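Local coordinates for protein putative protease I (Bacteroides thetaiotaomicron VPI-5482, PDB 3CNE) that binds flavins such as lumichrome, riboflavin, FMN and FAD as a zinc-containing homodimer, may store them, and appears to lack protease and chaperone activity, at residues F26-S31 and K169-L174; K33-S38 and A58-H63; K44-M49 and C74-P79; G121-K126 and G152-A157. All coordinates share one frame; numbering follows the deposited sequence.

Contact 1: residues F26-S31 and K169-L174; sequences FENGIS and KVIEAL
Asn28 sits across from Ile171 with their CA atoms 7.5 Å apart, and Ile30 across from Leu174 with theirs 7.0 Å apart. Residues 169-174 belong to helix 167-174, whereas 26-31 is where another helix stops: Gly29, with positive phi, is the C' residue of a Schellman motif in which Ile30 N returns to Phe25 O. That reversal brings Ile30 round so that its side chain starts toward the opposite helix. Its CG1 branch does the work: with CG1 beside the backbone N (chi1 -67°) and the chain extended beyond it, CD1 meets Ile171 CD1 at 3.6 Å and Leu174 CB at 3.9 Å. Next to this pair, the Asn28 amide crosses Ile171 at about a right angle, laying its CG 3.6 Å from the CG2 methyl of Ile171. The methyl can give only van der Waals contact; Asn28 ND2 finds its hydrogen bond at Ala24 O, in the last turn of helix 15-27, which probably limits how far the amide can swing. With an alanine in place of Ile30, a gap would probably open between Ile171 CD1 and Leu174 CB, since both lose the methyl they share. Phe25 lies against Ile30, Ile171 and Leu174; Val5 of strand 4-9 takes Ile30 and Leu174, while Met106 of strand 106-110 also receives Leu174, so Ile30, just past one helix, and Leu174 of the other rest on the central sheet.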
loop_
_atom_site.group_PDB
_atom_site.type_symbol
_atom_site.label_atom_id
_atom_site.label_comp_id
_atom_site.label_asym_id
_atom_site.label_seq_id
_atom_site.Cartn_x
_atom_site.Cartn_y
_atom_site.Cartn_z
ATOM N N PHE A 26 2.218 9.794 7.777
ATOM C CA PHE A 26 1.088 10.714 7.755
ATOM C C PHE A 26 0.314 10.693 9.067
ATOM O O PHE A 26 -0.046 11.744 9.610
ATOM C CB PHE A 26 0.146 10.433 6.568
ATOM C CG PHE A 26 -0.790 11.561 6.305
ATOM C CD1 PHE A 26 -0.343 12.706 5.668
ATOM C CD2 PHE A 26 -2.097 11.518 6.753
ATOM C CE1 PHE A 26 -1.195 13.794 5.466
ATOM C CE2 PHE A 26 -2.964 12.611 6.545
ATOM C CZ PHE A 26 -2.498 13.743 5.896
ATOM N N GLU A 27 0.071 9.491 9.578
ATOM C CA GLU A 27 -0.683 9.329 10.815
ATOM C C GLU A 27 0.130 9.739 12.031
ATOM O O GLU A 27 -0.447 10.060 13.064
ATOM C CB GLU A 27 -1.261 7.905 10.943
ATOM C CG GLU A 27 -2.375 7.660 9.890
ATOM C CD GLU A 27 -3.086 6.313 9.989
ATOM O OE1 GLU A 27 -2.556 5.391 10.663
ATOM O OE2 GLU A 27 -4.170 6.173 9.346
ATOM N N ASN A 28 1.460 9.782 11.904
ATOM C CA ASN A 28 2.282 10.301 13.010
ATOM C C ASN A 28 2.816 11.714 12.832
ATOM O O ASN A 28 3.645 12.172 13.621
ATOM C CB ASN A 28 3.396 9.333 13.338
ATOM C CG ASN A 28 2.856 8.049 13.909
ATOM O OD1 ASN A 28 2.501 7.993 15.084
ATOM N ND2 ASN A 28 2.728 7.034 13.068
ATOM N N GLY A 29 2.334 12.391 11.798
ATOM C CA GLY A 29 2.731 13.771 11.499
ATOM C C GLY A 29 4.189 13.979 11.119
ATOM O O GLY A 29 4.741 15.048 11.346
ATOM N N ILE A 30 4.820 12.973 10.522
ATOM C CA ILE A 30 6.220 13.080 10.113
ATOM C C ILE A 30 6.225 13.594 8.682
ATOM O O ILE A 30 5.500 13.083 7.815
ATOM C CB ILE A 30 6.940 11.686 10.206
ATOM C CG1 ILE A 30 7.071 11.227 11.665
ATOM C CG2 ILE A 30 8.310 11.730 9.521
ATOM C CD1 ILE A 30 7.052 9.676 11.807
ATOM N N SER A 31 7.035 14.615 8.432
ATOM C CA SER A 31 7.090 15.239 7.132
ATOM C C SER A 31 7.859 14.383 6.118
ATOM O O SER A 31 8.931 13.872 6.429
ATOM C CB SER A 31 7.779 16.603 7.272
ATOM O OG SER A 31 7.873 17.219 6.008
ATOM N N LYS A 169 9.754 1.287 15.524
ATOM C CA LYS A 169 11.076 1.845 15.837
ATOM C C LYS A 169 11.426 2.988 14.874
ATOM O O LYS A 169 12.021 3.973 15.277
ATOM C CB LYS A 169 12.163 0.744 15.821
ATOM C CG LYS A 169 12.051 -0.275 16.978
ATOM C CD LYS A 169 13.234 -1.259 17.065
ATOM C CE LYS A 169 13.196 -2.413 16.033
ATOM N NZ LYS A 169 12.528 -3.709 16.465
ATOM N N VAL A 170 11.044 2.858 13.596
ATOM C CA VAL A 170 11.329 3.902 12.609
ATOM C C VAL A 170 10.564 5.165 12.972
ATOM O O VAL A 170 11.111 6.267 12.942
ATOM C CB VAL A 170 10.935 3.467 11.189
ATOM C CG1 VAL A 170 11.119 4.631 10.205
ATOM C CG2 VAL A 170 11.768 2.285 10.787
ATOM N N ILE A 171 9.289 4.988 13.290
ATOM C CA ILE A 171 8.433 6.102 13.684
ATOM C C ILE A 171 9.021 6.788 14.918
ATOM O O ILE A 171 9.155 8.006 14.932
ATOM C CB ILE A 171 6.970 5.665 13.944
ATOM C CG1 ILE A 171 6.293 5.164 12.652
ATOM C CG2 ILE A 171 6.151 6.839 14.545
ATOM C CD1 ILE A 171 6.386 6.138 11.498
ATOM N N GLU A 172 9.368 6.001 15.936
ATOM C CA GLU A 172 9.932 6.528 17.185
ATOM C C GLU A 172 11.193 7.367 16.917
ATOM O O GLU A 172 11.352 8.454 17.476
ATOM C CB GLU A 172 10.174 5.385 18.179
ATOM C CG GLU A 172 11.137 5.686 19.357
ATOM C CD GLU A 172 10.488 6.446 20.518
ATOM O OE1 GLU A 172 10.959 7.571 20.843
ATOM O OE2 GLU A 172 9.514 5.926 21.115
ATOM N N ALA A 173 12.053 6.887 16.024
ATOM C CA ALA A 173 13.303 7.597 15.650
ATOM C C ALA A 173 13.073 8.902 14.887
ATOM O O ALA A 173 13.927 9.793 14.901
ATOM C CB ALA A 173 14.221 6.674 14.853
ATOM N N LEU A 174 11.929 9.018 14.217
ATOM C CA LEU A 174 11.635 10.189 13.382
ATOM C C LEU A 174 10.810 11.290 14.064
ATOM O O LEU A 174 10.565 12.346 13.469
ATOM C CB LEU A 174 10.938 9.746 12.087
ATOM C CG LEU A 174 11.846 9.114 11.025
ATOM C CD1 LEU A 174 11.016 8.431 9.968
ATOM C CD2 LEU A 174 12.708 10.195 10.385
#

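Contact 2: residues K33-S38 and A58-H63; sequences KVFAVS and ANLKGH
Phe35 and Leu60 meet in a CH-pi contact on one flank of the alpha/beta fold of the DJ-1/PfpI family, where a strand of the central sheet faces the loop that leads to strand 69-73. Leu60 CB stands over a face of the Phe35 ring, 4.0 Å from its centroid and 24° off the normal, shifted toward the CD1 and CE1 rim. Beyond CB the leucine runs across the ring instead of leaving it: CG is anti to the backbone N (chi1 -179°), and the branch that follows sets CD1 3.7 Å from Phe35 CZ, with CD2 more loosely near Phe35 CD2. One side chain thus spans one face of the ring.

The next shell holds both partners. Strand 31-36 is fixed by backbone bonds of Phe35 with Val7 and Ala9 on strand 4-9, and the ring also touches Ala6 there. Leu60 is backed by Leu8, by Phe67 and by Val96 of helix 88-102, so the pair lies buried between sheet and helix. Around Leu60 the chain is shaped by a type II turn from Leu60 to His63, closed by His63 N to Leu60 O at 2.9 Å, with Gly62 supplying the positive phi it needs. Asn59, just before, has its amide ND2 bonded to Asp55.

Just past the strand, at Ser38, the two segments are joined by one water, which donates to Ser38 O at 2.7 Å and accepts from Ala58 N at 3.3 Å.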
loop_
_atom_site.group_PDB
_atom_site.type_symbol
_atom_site.label_atom_id
_atom_site.label_comp_id
_atom_site.label_asym_id
_atom_site.label_seq_id
_atom_site.Cartn_x
_atom_site.Cartn_y
_atom_site.Cartn_z
ATOM N N LYS A 33 8.575 13.772 1.510
ATOM C CA LYS A 33 8.389 14.140 0.109
ATOM C C LYS A 33 8.793 12.929 -0.701
ATOM O O LYS A 33 9.798 12.303 -0.393
ATOM C CB LYS A 33 9.279 15.327 -0.243
ATOM C CG LYS A 33 9.168 15.793 -1.682
ATOM C CD LYS A 33 9.880 17.122 -1.888
ATOM C CE LYS A 33 9.853 17.486 -3.363
ATOM N NZ LYS A 33 10.495 18.829 -3.663
ATOM N N VAL A 34 7.989 12.582 -1.709
ATOM C CA VAL A 34 8.176 11.353 -2.464
ATOM C C VAL A 34 8.772 11.690 -3.838
ATOM O O VAL A 34 8.179 12.471 -4.602
ATOM C CB VAL A 34 6.837 10.525 -2.614
ATOM C CG1 VAL A 34 7.123 9.174 -3.271
ATOM C CG2 VAL A 34 6.136 10.306 -1.247
ATOM N N PHE A 35 9.911 11.058 -4.137
ATOM C CA PHE A 35 10.689 11.277 -5.363
ATOM C C PHE A 35 10.659 10.048 -6.221
ATOM O O PHE A 35 11.026 8.951 -5.768
ATOM C CB PHE A 35 12.181 11.616 -5.061
ATOM C CG PHE A 35 12.391 12.887 -4.295
ATOM C CD1 PHE A 35 12.729 14.072 -4.963
ATOM C CD2 PHE A 35 12.287 12.905 -2.903
ATOM C CE1 PHE A 35 12.933 15.268 -4.252
ATOM C CE2 PHE A 35 12.492 14.073 -2.181
ATOM C CZ PHE A 35 12.840 15.276 -2.863
ATOM N N ALA A 36 10.240 10.221 -7.472
ATOM C CA ALA A 36 10.290 9.132 -8.436
ATOM C C ALA A 36 11.712 8.846 -8.886
ATOM O O ALA A 36 12.424 9.747 -9.299
ATOM C CB ALA A 36 9.400 9.436 -9.657
ATOM N N VAL A 37 12.123 7.584 -8.816
ATOM C CA VAL A 37 13.360 7.174 -9.445
ATOM C C VAL A 37 13.012 6.878 -10.905
ATOM O O VAL A 37 12.937 5.715 -11.335
ATOM C CB VAL A 37 13.971 5.941 -8.793
ATOM C CG1 VAL A 37 15.309 5.606 -9.465
ATOM C CG2 VAL A 37 14.209 6.234 -7.292
ATOM N N SER A 38 12.826 7.960 -11.649
ATOM C CA SER A 38 12.287 7.873 -12.983
ATOM C C SER A 38 12.543 9.209 -13.668
ATOM O O SER A 38 13.089 10.132 -13.054
ATOM C CB SER A 38 10.778 7.528 -12.946
ATOM O OG SER A 38 10.325 7.212 -14.256
ATOM N N ALA A 58 16.197 13.416 -9.768
ATOM C CA ALA A 58 17.193 14.401 -10.270
ATOM C C ALA A 58 17.161 15.679 -9.432
ATOM O O ALA A 58 18.209 16.280 -9.164
ATOM C CB ALA A 58 16.962 14.718 -11.750
ATOM N N ASN A 59 15.964 16.077 -8.993
ATOM C CA ASN A 59 15.802 17.312 -8.211
ATOM C C ASN A 59 16.151 17.199 -6.725
ATOM O O ASN A 59 16.137 18.195 -5.988
ATOM C CB ASN A 59 14.400 17.875 -8.420
ATOM C CG ASN A 59 14.219 18.448 -9.796
ATOM O OD1 ASN A 59 15.193 18.823 -10.456
ATOM N ND2 ASN A 59 12.977 18.521 -10.246
ATOM N N LEU A 60 16.485 15.984 -6.297
ATOM C CA LEU A 60 16.955 15.722 -4.944
ATOM C C LEU A 60 18.482 15.897 -4.849
ATOM O O LEU A 60 19.020 16.171 -3.774
ATOM C CB LEU A 60 16.534 14.310 -4.498
ATOM C CG LEU A 60 16.914 13.852 -3.090
ATOM C CD1 LEU A 60 16.412 14.856 -2.028
ATOM C CD2 LEU A 60 16.368 12.461 -2.799
ATOM N N LYS A 61 19.178 15.717 -5.972
ATOM C CA LYS A 61 20.626 15.956 -6.022
ATOM C C LYS A 61 20.986 17.369 -5.564
ATOM O O LYS A 61 20.448 18.353 -6.059
ATOM C CB LYS A 61 21.154 15.733 -7.433
ATOM C CG LYS A 61 21.509 14.309 -7.735
ATOM C CD LYS A 61 21.367 14.032 -9.223
ATOM C CE LYS A 61 22.258 14.912 -10.092
ATOM N NZ LYS A 61 22.293 14.421 -11.493
ATOM N N GLY A 62 21.892 17.456 -4.600
ATOM C CA GLY A 62 22.325 18.739 -4.092
ATOM C C GLY A 62 21.473 19.202 -2.936
ATOM O O GLY A 62 21.833 20.159 -2.255
ATOM N N HIS A 63 20.340 18.532 -2.702
ATOM C CA HIS A 63 19.452 18.910 -1.591
ATOM C C HIS A 63 19.343 17.837 -0.502
ATOM O O HIS A 63 18.416 17.866 0.309
ATOM C CB HIS A 63 18.047 19.263 -2.103
ATOM C CG HIS A 63 18.012 20.387 -3.094
ATOM N ND1 HIS A 63 18.151 20.185 -4.454
ATOM C CD2 HIS A 63 17.815 21.717 -2.930
ATOM C CE1 HIS A 63 18.056 21.344 -5.082
ATOM N NE2 HIS A 63 17.857 22.290 -4.181
HETATM O O HOH W 1 14.999 12.023 -12.506
#

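Contact 3: residues K44-M49 and C74-P79; sequences KTNSGM and CGDAVP. With CA (calcium ion), chain F; ZN (zinc ion), chain E.
Asn46 and Asp76 lay an amide and a carboxylate flat on one another, the two planes only 13° apart, with Asn46 CG 3.4 Å from Asp76 OD2. Asn46 CG lies beside the backbone N (chi1 -69°), which carries the amide toward Asp76. The amide N-H makes no hydrogen bond to the carboxylate: Asn46 ND2 lies 3.3 Å from Asp76 OD1 at a poor angle. What ties the loops together is Asn46 OD1, which accepts from the backbone Asp76 N at 3.0 Å, the N-H pointing well at it (156°) from a position tilted off the carbonyl plane. Gly75 CA lies 3.8 Å from Asn46 OD1, and a CB there would point toward the same loop.

Each loop also carries a metal. Ser47 OG binds the calcium ion at 2.9 Å and is hydrogen-bonded to Thr45 OG1, which in turn accepts from the backbone N of Met49, a selenomethionine. On the other loop Cys74 SG binds the structural zinc at 2.3 Å, a site to which Cys111 also contributes. Phe26 of the second subunit packs on Asp76.

One neutral amide oxygen thus takes up the backbone N-H two residues beyond a zinc ligand, while the carboxylate meets the amide by stacking and not by a hydrogen bond.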
loop_
_atom_site.group_PDB
_atom_site.type_symbol
_atom_site.label_atom_id
_atom_site.label_comp_id
_atom_site.label_asym_id
_atom_site.label_seq_id
_atom_site.Cartn_x
_atom_site.Cartn_y
_atom_site.Cartn_z
ATOM N N LYS A 44 4.500 3.590 -11.934
ATOM C CA LYS A 44 3.512 2.532 -11.795
ATOM C C LYS A 44 3.791 1.777 -10.540
ATOM O O LYS A 44 4.901 1.868 -10.020
ATOM C CB LYS A 44 3.579 1.581 -12.969
ATOM C CG LYS A 44 2.633 1.961 -14.076
ATOM C CD LYS A 44 3.241 2.946 -15.049
ATOM C CE LYS A 44 2.387 2.993 -16.334
ATOM N NZ LYS A 44 3.254 3.257 -17.544
ATOM N N THR A 45 2.795 1.040 -10.042
ATOM C CA THR A 45 3.043 0.082 -8.979
ATOM C C THR A 45 3.249 -1.247 -9.659
ATOM O O THR A 45 2.849 -1.412 -10.820
ATOM C CB THR A 45 1.894 0.004 -7.998
ATOM O OG1 THR A 45 0.674 -0.372 -8.678
ATOM C CG2 THR A 45 1.687 1.424 -7.366
ATOM N N ASN A 46 3.807 -2.207 -8.953
ATOM C CA ASN A 46 3.951 -3.579 -9.489
ATOM C C ASN A 46 2.567 -4.056 -9.937
ATOM O O ASN A 46 2.427 -4.710 -10.964
ATOM C CB ASN A 46 4.430 -4.543 -8.409
ATOM C CG ASN A 46 5.866 -4.296 -7.974
ATOM O OD1 ASN A 46 6.596 -3.526 -8.589
ATOM N ND2 ASN A 46 6.279 -4.990 -6.931
ATOM N N SER A 47 1.549 -3.675 -9.166
ATOM C CA SER A 47 0.140 -4.083 -9.410
ATOM C C SER A 47 -0.567 -3.328 -10.546
ATOM O O SER A 47 -1.728 -3.626 -10.890
ATOM C CB SER A 47 -0.642 -3.993 -8.106
ATOM O OG SER A 47 -0.515 -2.724 -7.465
ATOM N N GLY A 48 0.128 -2.339 -11.103
ATOM C CA GLY A 48 -0.280 -1.675 -12.349
ATOM C C GLY A 48 -1.090 -0.412 -12.149
ATOM O O GLY A 48 -1.700 0.097 -13.107
HETATM N N MSE A 49 -1.130 0.107 -10.913
HETATM C CA MSE A 49 -1.796 1.395 -10.697
HETATM C C MSE A 49 -0.806 2.491 -11.098
HETATM O O MSE A 49 0.370 2.246 -11.173
HETATM C CB MSE A 49 -2.252 1.591 -9.231
HETATM C CG MSE A 49 -3.236 0.560 -8.699
HETATM SE SE MSE A 49 -4.906 0.499 -9.798
HETATM C CE MSE A 49 -4.445 -1.210 -10.706
ATOM N N CYS A 74 11.136 -0.327 -2.480
ATOM C CA CYS A 74 11.543 -1.218 -3.520
ATOM C C CYS A 74 10.351 -1.607 -4.439
ATOM O O CYS A 74 9.192 -1.379 -4.117
ATOM C CB CYS A 74 12.143 -2.446 -2.846
ATOM S SG CYS A 74 13.139 -3.507 -3.898
ATOM N N GLY A 75 10.669 -2.226 -5.555
ATOM C CA GLY A 75 9.663 -2.639 -6.526
ATOM C C GLY A 75 10.328 -3.471 -7.601
ATOM O O GLY A 75 11.519 -3.751 -7.527
ATOM N N ASP A 76 9.556 -3.833 -8.632
ATOM C CA ASP A 76 10.038 -4.726 -9.641
ATOM C C ASP A 76 11.020 -4.053 -10.583
ATOM O O ASP A 76 11.632 -4.719 -11.405
ATOM C CB ASP A 76 8.859 -5.349 -10.403
ATOM C CG ASP A 76 8.117 -6.381 -9.559
ATOM O OD1 ASP A 76 8.619 -6.753 -8.471
ATOM O OD2 ASP A 76 7.041 -6.803 -9.985
ATOM N N ALA A 77 11.181 -2.739 -10.454
ATOM C CA ALA A 77 12.296 -2.033 -11.103
ATOM C C ALA A 77 13.663 -2.465 -10.613
ATOM O O ALA A 77 14.651 -2.429 -11.375
ATOM C CB ALA A 77 12.159 -0.504 -10.923
ATOM N N VAL A 78 13.768 -2.843 -9.349
ATOM C CA VAL A 78 15.114 -3.056 -8.779
ATOM C C VAL A 78 15.878 -4.241 -9.413
ATOM O O VAL A 78 17.062 -4.118 -9.710
ATOM C CB VAL A 78 15.053 -3.205 -7.251
ATOM C CG1 VAL A 78 16.422 -3.535 -6.682
ATOM C CG2 VAL A 78 14.490 -1.904 -6.644
ATOM N N PRO A 79 15.220 -5.389 -9.608
ATOM C CA PRO A 79 15.941 -6.476 -10.306
ATOM C C PRO A 79 16.345 -6.197 -11.776
ATOM O O PRO A 79 17.086 -6.992 -12.369
ATOM C CB PRO A 79 14.973 -7.650 -10.199
ATOM C CG PRO A 79 14.103 -7.310 -8.999
ATOM C CD PRO A 79 13.882 -5.833 -9.178
HETATM CA CA CA F . 1.890 -3.060 -5.883
HETATM ZN ZN ZN E . 12.245 -5.614 -4.079
#

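Contact 4: residues G121-K126 and G152-A157; sequences GITKGK and GNFFTA
Phe154 meets Ile122, Thr123 and Lys126, and the chain leads into it from Gly152, whose CA lies 7.3 Å from Lys126 CA. The positive phi of Gly152 turns the chain from strand 148-151 toward strand 154-157; a CB would come close to Lys126 NZ, but the phi alone favours glycine. Asn153 continues the turn and makes backbone bonds with Met107 of strand 106-110.

Phe154 then carries the contact. With CG beside the backbone N (chi1 -65°), its ring reaches into the loop 121-126. Ile122 comes to the far end of the ring: CG1 lies at the edge, in the ring plane, 3.8 Å from Phe154 CZ, while Ile122 CD1 reaches Phe154 CE1 at 3.7 Å. The carbonyl Ile122 O comes in obliquely, 3.3 Å from Phe154 CZ. Thr123 presents its methyl, CG2 being 3.8 Å from Phe154 CE1, and Lys126, bent at its second torsion, sets CG 3.8 Å from Phe154 CD2. A serine in place of Phe154 would probably open a gap among Ile122, Thr123 and Lys126 and weaken the loop's apolar seat on the sheet.

Phe155 points to the other side of the sheet, onto Met106 and Ile150. Thr156 OG1 accepts a hydrogen bond from Ala129 N, and Ala157 packs on Met166.

The loop is built from a type I turn (Gly121 to Lys124) running into a type II turn (Thr123 to Lys126), a double turn that links helix 113-119 to strand 127-129 and closes over one face of the central sheet of this DJ-1/PfpI-family fold.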
loop_
_atom_site.group_PDB
_atom_site.type_symbol
_atom_site.label_atom_id
_atom_site.label_comp_id
_atom_site.label_asym_id
_atom_site.label_seq_id
_atom_site.Cartn_x
_atom_site.Cartn_y
_atom_site.Cartn_z
ATOM N N GLY A 121 28.436 1.160 -0.908
ATOM C CA GLY A 121 29.424 0.940 0.148
ATOM C C GLY A 121 29.070 1.452 1.543
ATOM O O GLY A 121 29.730 1.091 2.521
ATOM N N ILE A 122 28.020 2.271 1.655
ATOM C CA ILE A 122 27.713 2.913 2.935
ATOM C C ILE A 122 27.393 1.911 4.043
ATOM O O ILE A 122 27.383 2.261 5.228
ATOM C CB ILE A 122 26.569 3.960 2.823
ATOM C CG1 ILE A 122 25.262 3.288 2.350
ATOM C CG2 ILE A 122 27.010 5.130 1.935
ATOM C CD1 ILE A 122 24.037 4.166 2.477
ATOM N N THR A 123 27.106 0.673 3.652
ATOM C CA THR A 123 26.716 -0.345 4.609
ATOM C C THR A 123 27.891 -1.049 5.287
ATOM O O THR A 123 27.652 -1.965 6.048
ATOM C CB THR A 123 25.797 -1.417 3.970
ATOM O OG1 THR A 123 26.469 -2.024 2.858
ATOM C CG2 THR A 123 24.471 -0.807 3.495
ATOM N N LYS A 124 29.135 -0.641 5.007
ATOM C CA LYS A 124 30.335 -1.311 5.547
ATOM C C LYS A 124 30.110 -1.723 7.003
ATOM O O LYS A 124 29.826 -0.870 7.826
ATOM C CB LYS A 124 31.582 -0.410 5.506
ATOM C CG LYS A 124 31.792 0.426 4.241
ATOM C CD LYS A 124 32.767 -0.239 3.247
ATOM C CE LYS A 124 32.872 0.545 1.953
ATOM N NZ LYS A 124 33.455 -0.308 0.848
ATOM N N GLY A 125 30.208 -3.022 7.283
ATOM C CA GLY A 125 30.160 -3.557 8.654
ATOM C C GLY A 125 28.833 -3.504 9.401
ATOM O O GLY A 125 28.785 -3.799 10.599
ATOM N N LYS A 126 27.749 -3.148 8.711
ATOM C CA LYS A 126 26.443 -3.057 9.368
ATOM C C LYS A 126 25.596 -4.245 9.005
ATOM O O LYS A 126 25.642 -4.728 7.863
ATOM C CB LYS A 126 25.689 -1.782 8.964
ATOM C CG LYS A 126 26.433 -0.476 9.227
ATOM C CD LYS A 126 26.507 -0.158 10.722
ATOM C CE LYS A 126 27.605 0.845 10.982
ATOM N NZ LYS A 126 27.810 1.071 12.423
ATOM N N GLY A 152 22.961 0.921 13.587
ATOM C CA GLY A 152 23.476 2.264 13.373
ATOM C C GLY A 152 22.367 3.092 12.781
ATOM O O GLY A 152 21.292 3.177 13.359
ATOM N N ASN A 153 22.622 3.681 11.617
ATOM C CA ASN A 153 21.616 4.489 10.929
ATOM C C ASN A 153 20.721 3.691 9.977
ATOM O O ASN A 153 19.859 4.269 9.322
ATOM C CB ASN A 153 22.275 5.644 10.185
ATOM C CG ASN A 153 23.117 6.502 11.090
ATOM O OD1 ASN A 153 22.726 6.820 12.227
ATOM N ND2 ASN A 153 24.293 6.884 10.600
ATOM N N PHE A 154 20.906 2.364 9.939
ATOM C CA PHE A 154 20.205 1.511 8.989
ATOM C C PHE A 154 19.022 0.772 9.595
ATOM O O PHE A 154 19.171 0.036 10.556
ATOM C CB PHE A 154 21.166 0.512 8.321
ATOM C CG PHE A 154 22.191 1.166 7.463
ATOM C CD1 PHE A 154 21.932 1.420 6.114
ATOM C CD2 PHE A 154 23.410 1.563 7.999
ATOM C CE1 PHE A 154 22.874 2.070 5.316
ATOM C CE2 PHE A 154 24.373 2.197 7.192
ATOM C CZ PHE A 154 24.101 2.451 5.863
ATOM N N PHE A 155 17.861 0.964 8.978
ATOM C CA PHE A 155 16.614 0.332 9.393
ATOM C C PHE A 155 16.121 -0.412 8.154
ATOM O O PHE A 155 15.556 0.192 7.254
ATOM C CB PHE A 155 15.593 1.407 9.812
ATOM C CG PHE A 155 15.990 2.190 11.044
ATOM C CD1 PHE A 155 15.220 2.107 12.211
ATOM C CD2 PHE A 155 17.114 3.011 11.046
ATOM C CE1 PHE A 155 15.584 2.814 13.373
ATOM C CE2 PHE A 155 17.484 3.724 12.207
ATOM C CZ PHE A 155 16.708 3.616 13.364
ATOM N N THR A 156 16.368 -1.719 8.090
ATOM C CA THR A 156 16.024 -2.469 6.894
ATOM C C THR A 156 15.150 -3.662 7.243
ATOM O O THR A 156 15.292 -4.270 8.310
ATOM C CB THR A 156 17.277 -2.917 6.100
ATOM O OG1 THR A 156 18.080 -3.805 6.898
ATOM C CG2 THR A 156 18.115 -1.719 5.716
ATOM N N ALA A 157 14.217 -3.961 6.345
ATOM C CA ALA A 157 13.324 -5.101 6.511
ATOM C C ALA A 157 13.507 -6.037 5.321
ATOM O O ALA A 157 13.783 -5.589 4.206
ATOM C CB ALA A 157 11.893 -4.628 6.616
#

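Contact 1 closes the longest loop, and the other three are nested within it along the chain. It touches contact 4 directly: Val170 CG2 meets Phe155 CD1 at 3.7 Å, on the face of the sheet away from Phe154. Contacts 1 and 2 adjoin in sequence, helix 15-27 leading into strand 31-36, with centres about 21 Å apart. Contacts 2 and 3 interleave along the chain, their nearest atoms about 6 Å apart without touching; contacts 3 and 4 lie on opposite sides of the chain's centre, about 24 Å between centres. Contact 3 holds the zinc ligand Cys74, and Asn28 of contact 1 has its side chain about 10 Å from a bound FMN.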